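Local atomic coordinates of separin (Saccharomyces cerevisiae, PDB entry 5U1T), a protein that is a caspase-like cysteine protease that cleaves the cohesin subunit MCD1/SCC1 at the onset of anaphase and so lets the chromosomes separate. Residues 613-619 with 786-790. Residues are numbered along the deposited sequence; the frame is centred on the assembly and turned at random.
Sequences CYLNFNN and LALLK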
ATOM      1  N   CYS A 613       2.664  11.748  -2.515  1.00 51.45           N
ATOM      2  CA  CYS A 613       2.147  10.393  -2.540  1.00 50.39           C
ATOM      3  C   CYS A 613       2.095   9.789  -3.945  1.00 54.69           C
ATOM      4  O   CYS A 613       2.336   8.594  -4.104  1.00 60.07           O
ATOM      5  CB  CYS A 613       0.764  10.354  -1.900  1.00 47.70           C
ATOM      6  SG  CYS A 613      -0.172   8.833  -2.109  1.00 52.58           S
ATOM      7  N   TYR A 614       1.807  10.579  -4.970  1.00 49.46           N
ATOM      8  CA  TYR A 614       1.761  10.003  -6.311  1.00 47.33           C
ATOM      9  C   TYR A 614       3.165   9.894  -6.902  1.00 51.66           C
ATOM     10  O   TYR A 614       3.414   9.033  -7.738  1.00 53.24           O
ATOM     11  CB  TYR A 614       0.870  10.818  -7.236  1.00 45.81           C
ATOM     12  CG  TYR A 614       0.306  10.086  -8.432  1.00 41.58           C
ATOM     13  CD1 TYR A 614      -0.378   8.886  -8.282  1.00 42.66           C
ATOM     14  CD2 TYR A 614       0.417  10.617  -9.710  1.00 42.23           C
ATOM     15  CE1 TYR A 614      -0.931   8.229  -9.368  1.00 41.29           C
ATOM     16  CE2 TYR A 614      -0.137   9.968 -10.807  1.00 40.11           C
ATOM     17  CZ  TYR A 614      -0.804   8.768 -10.624  1.00 42.14           C
ATOM     18  OH  TYR A 614      -1.354   8.103 -11.693  1.00 48.87           O
ATOM     19  N   LEU A 615       4.068  10.779  -6.489  1.00 51.26           N
ATOM     20  CA  LEU A 615       5.458  10.662  -6.891  1.00 56.65           C
ATOM     21  C   LEU A 615       6.053   9.364  -6.320  1.00 55.72           C
ATOM     22  O   LEU A 615       6.646   8.549  -7.027  1.00 54.92           O
ATOM     23  CB  LEU A 615       6.277  11.865  -6.414  1.00 50.67           C
ATOM     24  CG  LEU A 615       6.149  13.188  -7.163  1.00 52.86           C
ATOM     25  CD1 LEU A 615       7.015  14.214  -6.470  1.00 50.37           C
ATOM     26  CD2 LEU A 615       6.519  13.071  -8.631  1.00 44.08           C
ATOM     27  N   ASN A 616       5.876   9.196  -5.020  1.00 53.66           N
ATOM     28  CA  ASN A 616       6.349   8.034  -4.308  1.00 52.09           C
ATOM     29  C   ASN A 616       5.787   6.709  -4.830  1.00 53.28           C
ATOM     30  O   ASN A 616       6.505   5.730  -4.970  1.00 59.25           O
ATOM     31  CB  ASN A 616       6.004   8.201  -2.843  1.00 55.22           C
ATOM     32  CG  ASN A 616       6.230   6.956  -2.057  1.00 54.60           C
ATOM     33  OD1 ASN A 616       5.448   5.998  -2.138  1.00 49.65           O
ATOM     34  ND2 ASN A 616       7.287   6.963  -1.259  1.00 56.39           N
ATOM     35  N   PHE A 617       4.498   6.675  -5.110  1.00 52.54           N
ATOM     36  CA  PHE A 617       3.873   5.473  -5.626  1.00 50.55           C
ATOM     37  C   PHE A 617       4.384   5.141  -7.032  1.00 50.90           C
ATOM     38  O   PHE A 617       4.326   3.987  -7.454  1.00 53.24           O
ATOM     39  CB  PHE A 617       2.357   5.656  -5.595  1.00 48.98           C
ATOM     40  CG  PHE A 617       1.567   4.593  -6.318  1.00 47.73           C
ATOM     41  CD1 PHE A 617       1.253   4.736  -7.670  1.00 46.72           C
ATOM     42  CD2 PHE A 617       1.071   3.503  -5.636  1.00 45.61           C
ATOM     43  CE1 PHE A 617       0.495   3.792  -8.329  1.00 47.41           C
ATOM     44  CE2 PHE A 617       0.309   2.557  -6.290  1.00 49.21           C
ATOM     45  CZ  PHE A 617       0.032   2.695  -7.649  1.00 47.38           C
ATOM     46  N   ASN A 618       4.894   6.139  -7.750  1.00 51.38           N
ATOM     47  CA  ASN A 618       5.439   5.897  -9.086  1.00 52.40           C
ATOM     48  C   ASN A 618       6.958   5.879  -9.097  1.00 53.50           C
ATOM     49  O   ASN A 618       7.578   5.804 -10.161  1.00 50.55           O
ATOM     50  CB  ASN A 618       4.931   6.931 -10.081  1.00 44.88           C
ATOM     51  CG  ASN A 618       3.535   6.627 -10.553  1.00 52.80           C
ATOM     52  OD1 ASN A 618       2.599   7.401 -10.317  1.00 53.27           O
ATOM     53  ND2 ASN A 618       3.370   5.487 -11.214  1.00 53.52           N
ATOM     54  N   ASN A 619       7.533   5.928  -7.897  1.00 49.59           N
ATOM     55  CA  ASN A 619       8.970   5.866  -7.691  1.00 54.71           C
ATOM     56  C   ASN A 619       9.678   6.982  -8.473  1.00 55.06           C
ATOM     57  O   ASN A 619      10.642   6.750  -9.177  1.00 57.92           O
ATOM     58  CB  ASN A 619       9.524   4.476  -8.080  1.00 52.42           C
ATOM     59  CG  ASN A 619       8.700   3.310  -7.496  1.00 58.19           C
ATOM     60  OD1 ASN A 619       8.713   3.061  -6.282  1.00 59.18           O
ATOM     61  ND2 ASN A 619       7.990   2.586  -8.368  1.00 56.09           N
ATOM     62  N   LEU A 786      -3.796   3.563  -3.217  1.00 51.56           N
ATOM     63  CA  LEU A 786      -2.460   3.374  -3.731  1.00 49.38           C
ATOM     64  C   LEU A 786      -1.619   2.676  -2.682  1.00 53.38           C
ATOM     65  O   LEU A 786      -0.805   1.827  -3.011  1.00 55.70           O
ATOM     66  CB  LEU A 786      -1.826   4.713  -4.132  1.00 53.59           C
ATOM     67  CG  LEU A 786      -2.534   5.536  -5.207  1.00 52.06           C
ATOM     68  CD1 LEU A 786      -1.850   6.881  -5.393  1.00 47.54           C
ATOM     69  CD2 LEU A 786      -2.650   4.784  -6.528  1.00 45.13           C
ATOM     70  N   ALA A 787      -1.820   3.039  -1.419  1.00 55.91           N
ATOM     71  CA  ALA A 787      -1.084   2.420  -0.318  1.00 53.92           C
ATOM     72  C   ALA A 787      -1.304   0.916  -0.338  1.00 57.72           C
ATOM     73  O   ALA A 787      -0.361   0.136  -0.264  1.00 61.27           O
ATOM     74  CB  ALA A 787      -1.522   2.989   1.013  1.00 51.47           C
ATOM     75  N   LEU A 788      -2.574   0.542  -0.462  1.00 55.02           N
ATOM     76  CA  LEU A 788      -3.034  -0.831  -0.459  1.00 55.96           C
ATOM     77  C   LEU A 788      -2.587  -1.594  -1.703  1.00 59.13           C
ATOM     78  O   LEU A 788      -2.403  -2.801  -1.659  1.00 60.28           O
ATOM     79  CB  LEU A 788      -4.553  -0.850  -0.352  1.00 45.01           C
ATOM     80  CG  LEU A 788      -5.186  -2.223  -0.249  1.00 54.09           C
ATOM     81  CD1 LEU A 788      -4.613  -2.926   0.960  1.00 53.39           C
ATOM     82  CD2 LEU A 788      -6.679  -2.045  -0.118  1.00 61.72           C
ATOM     83  N   LEU A 789      -2.435  -0.887  -2.819  1.00 58.75           N
ATOM     84  CA  LEU A 789      -1.928  -1.491  -4.034  1.00 56.86           C
ATOM     85  C   LEU A 789      -0.472  -1.889  -3.842  1.00 54.93           C
ATOM     86  O   LEU A 789      -0.078  -3.009  -4.147  1.00 55.72           O
ATOM     87  CB  LEU A 789      -2.076  -0.530  -5.206  1.00 52.18           C
ATOM     88  CG  LEU A 789      -3.462  -0.569  -5.841  1.00 56.94           C
ATOM     89  CD1 LEU A 789      -3.573   0.452  -6.965  1.00 52.71           C
ATOM     90  CD2 LEU A 789      -3.765  -1.975  -6.356  1.00 56.40           C
ATOM     91  N   LYS A 790       0.317  -0.960  -3.321  1.00 55.71           N
ATOM     92  CA  LYS A 790       1.727  -1.196  -3.069  1.00 54.03           C
ATOM     93  C   LYS A 790       1.872  -2.357  -2.081  1.00 57.52           C
ATOM     94  O   LYS A 790       2.683  -3.256  -2.273  1.00 58.18           O
ATOM     95  CB  LYS A 790       2.402   0.078  -2.543  1.00 51.10           C
ATOM     96  CG  LYS A 790       2.946   0.999  -3.639  1.00 60.27           C
ATOM     97  CD  LYS A 790       4.073   0.292  -4.478  1.00 69.29           C
ATOM     98  CE  LYS A 790       4.772   1.231  -5.524  1.00 63.07           C
ATOM     99  NZ  LYS A 790       5.822   0.519  -6.361  1.00 71.16           N
TER
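The carbonyl O of L786 accepts the helix bond from the backbone N of K790 at 3.0 Å, and F617 of the facing helix leans against that same oxygen, its CE2 3.5 Å from L786 O. This ring carries the contact. With CG anti to the backbone N of F617 (chi1 170°), it projects across the gap between the helices, where the side chain of L786 meets it at about a right angle. L786 CD2 sits over one face, 3.6 Å from the centroid of the F617 ring in a CH-pi contact, while L789 CB comes up to the ring edge. The other branch, L786 CD1, goes to the edge of the Y614 ring, 3.8 Å from Y614 CD1, and also nears the sulfur of C613. Y614 OH is satisfied elsewhere, by the carbonyl of L574.

The pair belongs to the helical domain: helices 602-617 and 782-805 run nearly parallel here, at 15° with their axes 11.0 Å apart, and I830 of helix 829-845 also touches F617. Helix 602-617 ends in a Schellman motif, with N619 at positive phi as its C-prime residue and F620 N returning to L615 O.

K790 passes on the opposite side of the F617 ring from L786. Its CG approaches F617 CD2 obliquely at 3.7 Å, and a bend at chi2 (-63°) turns the extended remainder toward the helix end, bringing CE within 3.4 Å of F617 O. An alanine in place of F617 would probably open a gap between L786 and K790, taking away the surface on which both rest. Beyond the ring, K790 NZ draws up to the N619 amide, 3.6 Å from N619 ND2, without a hydrogen bond.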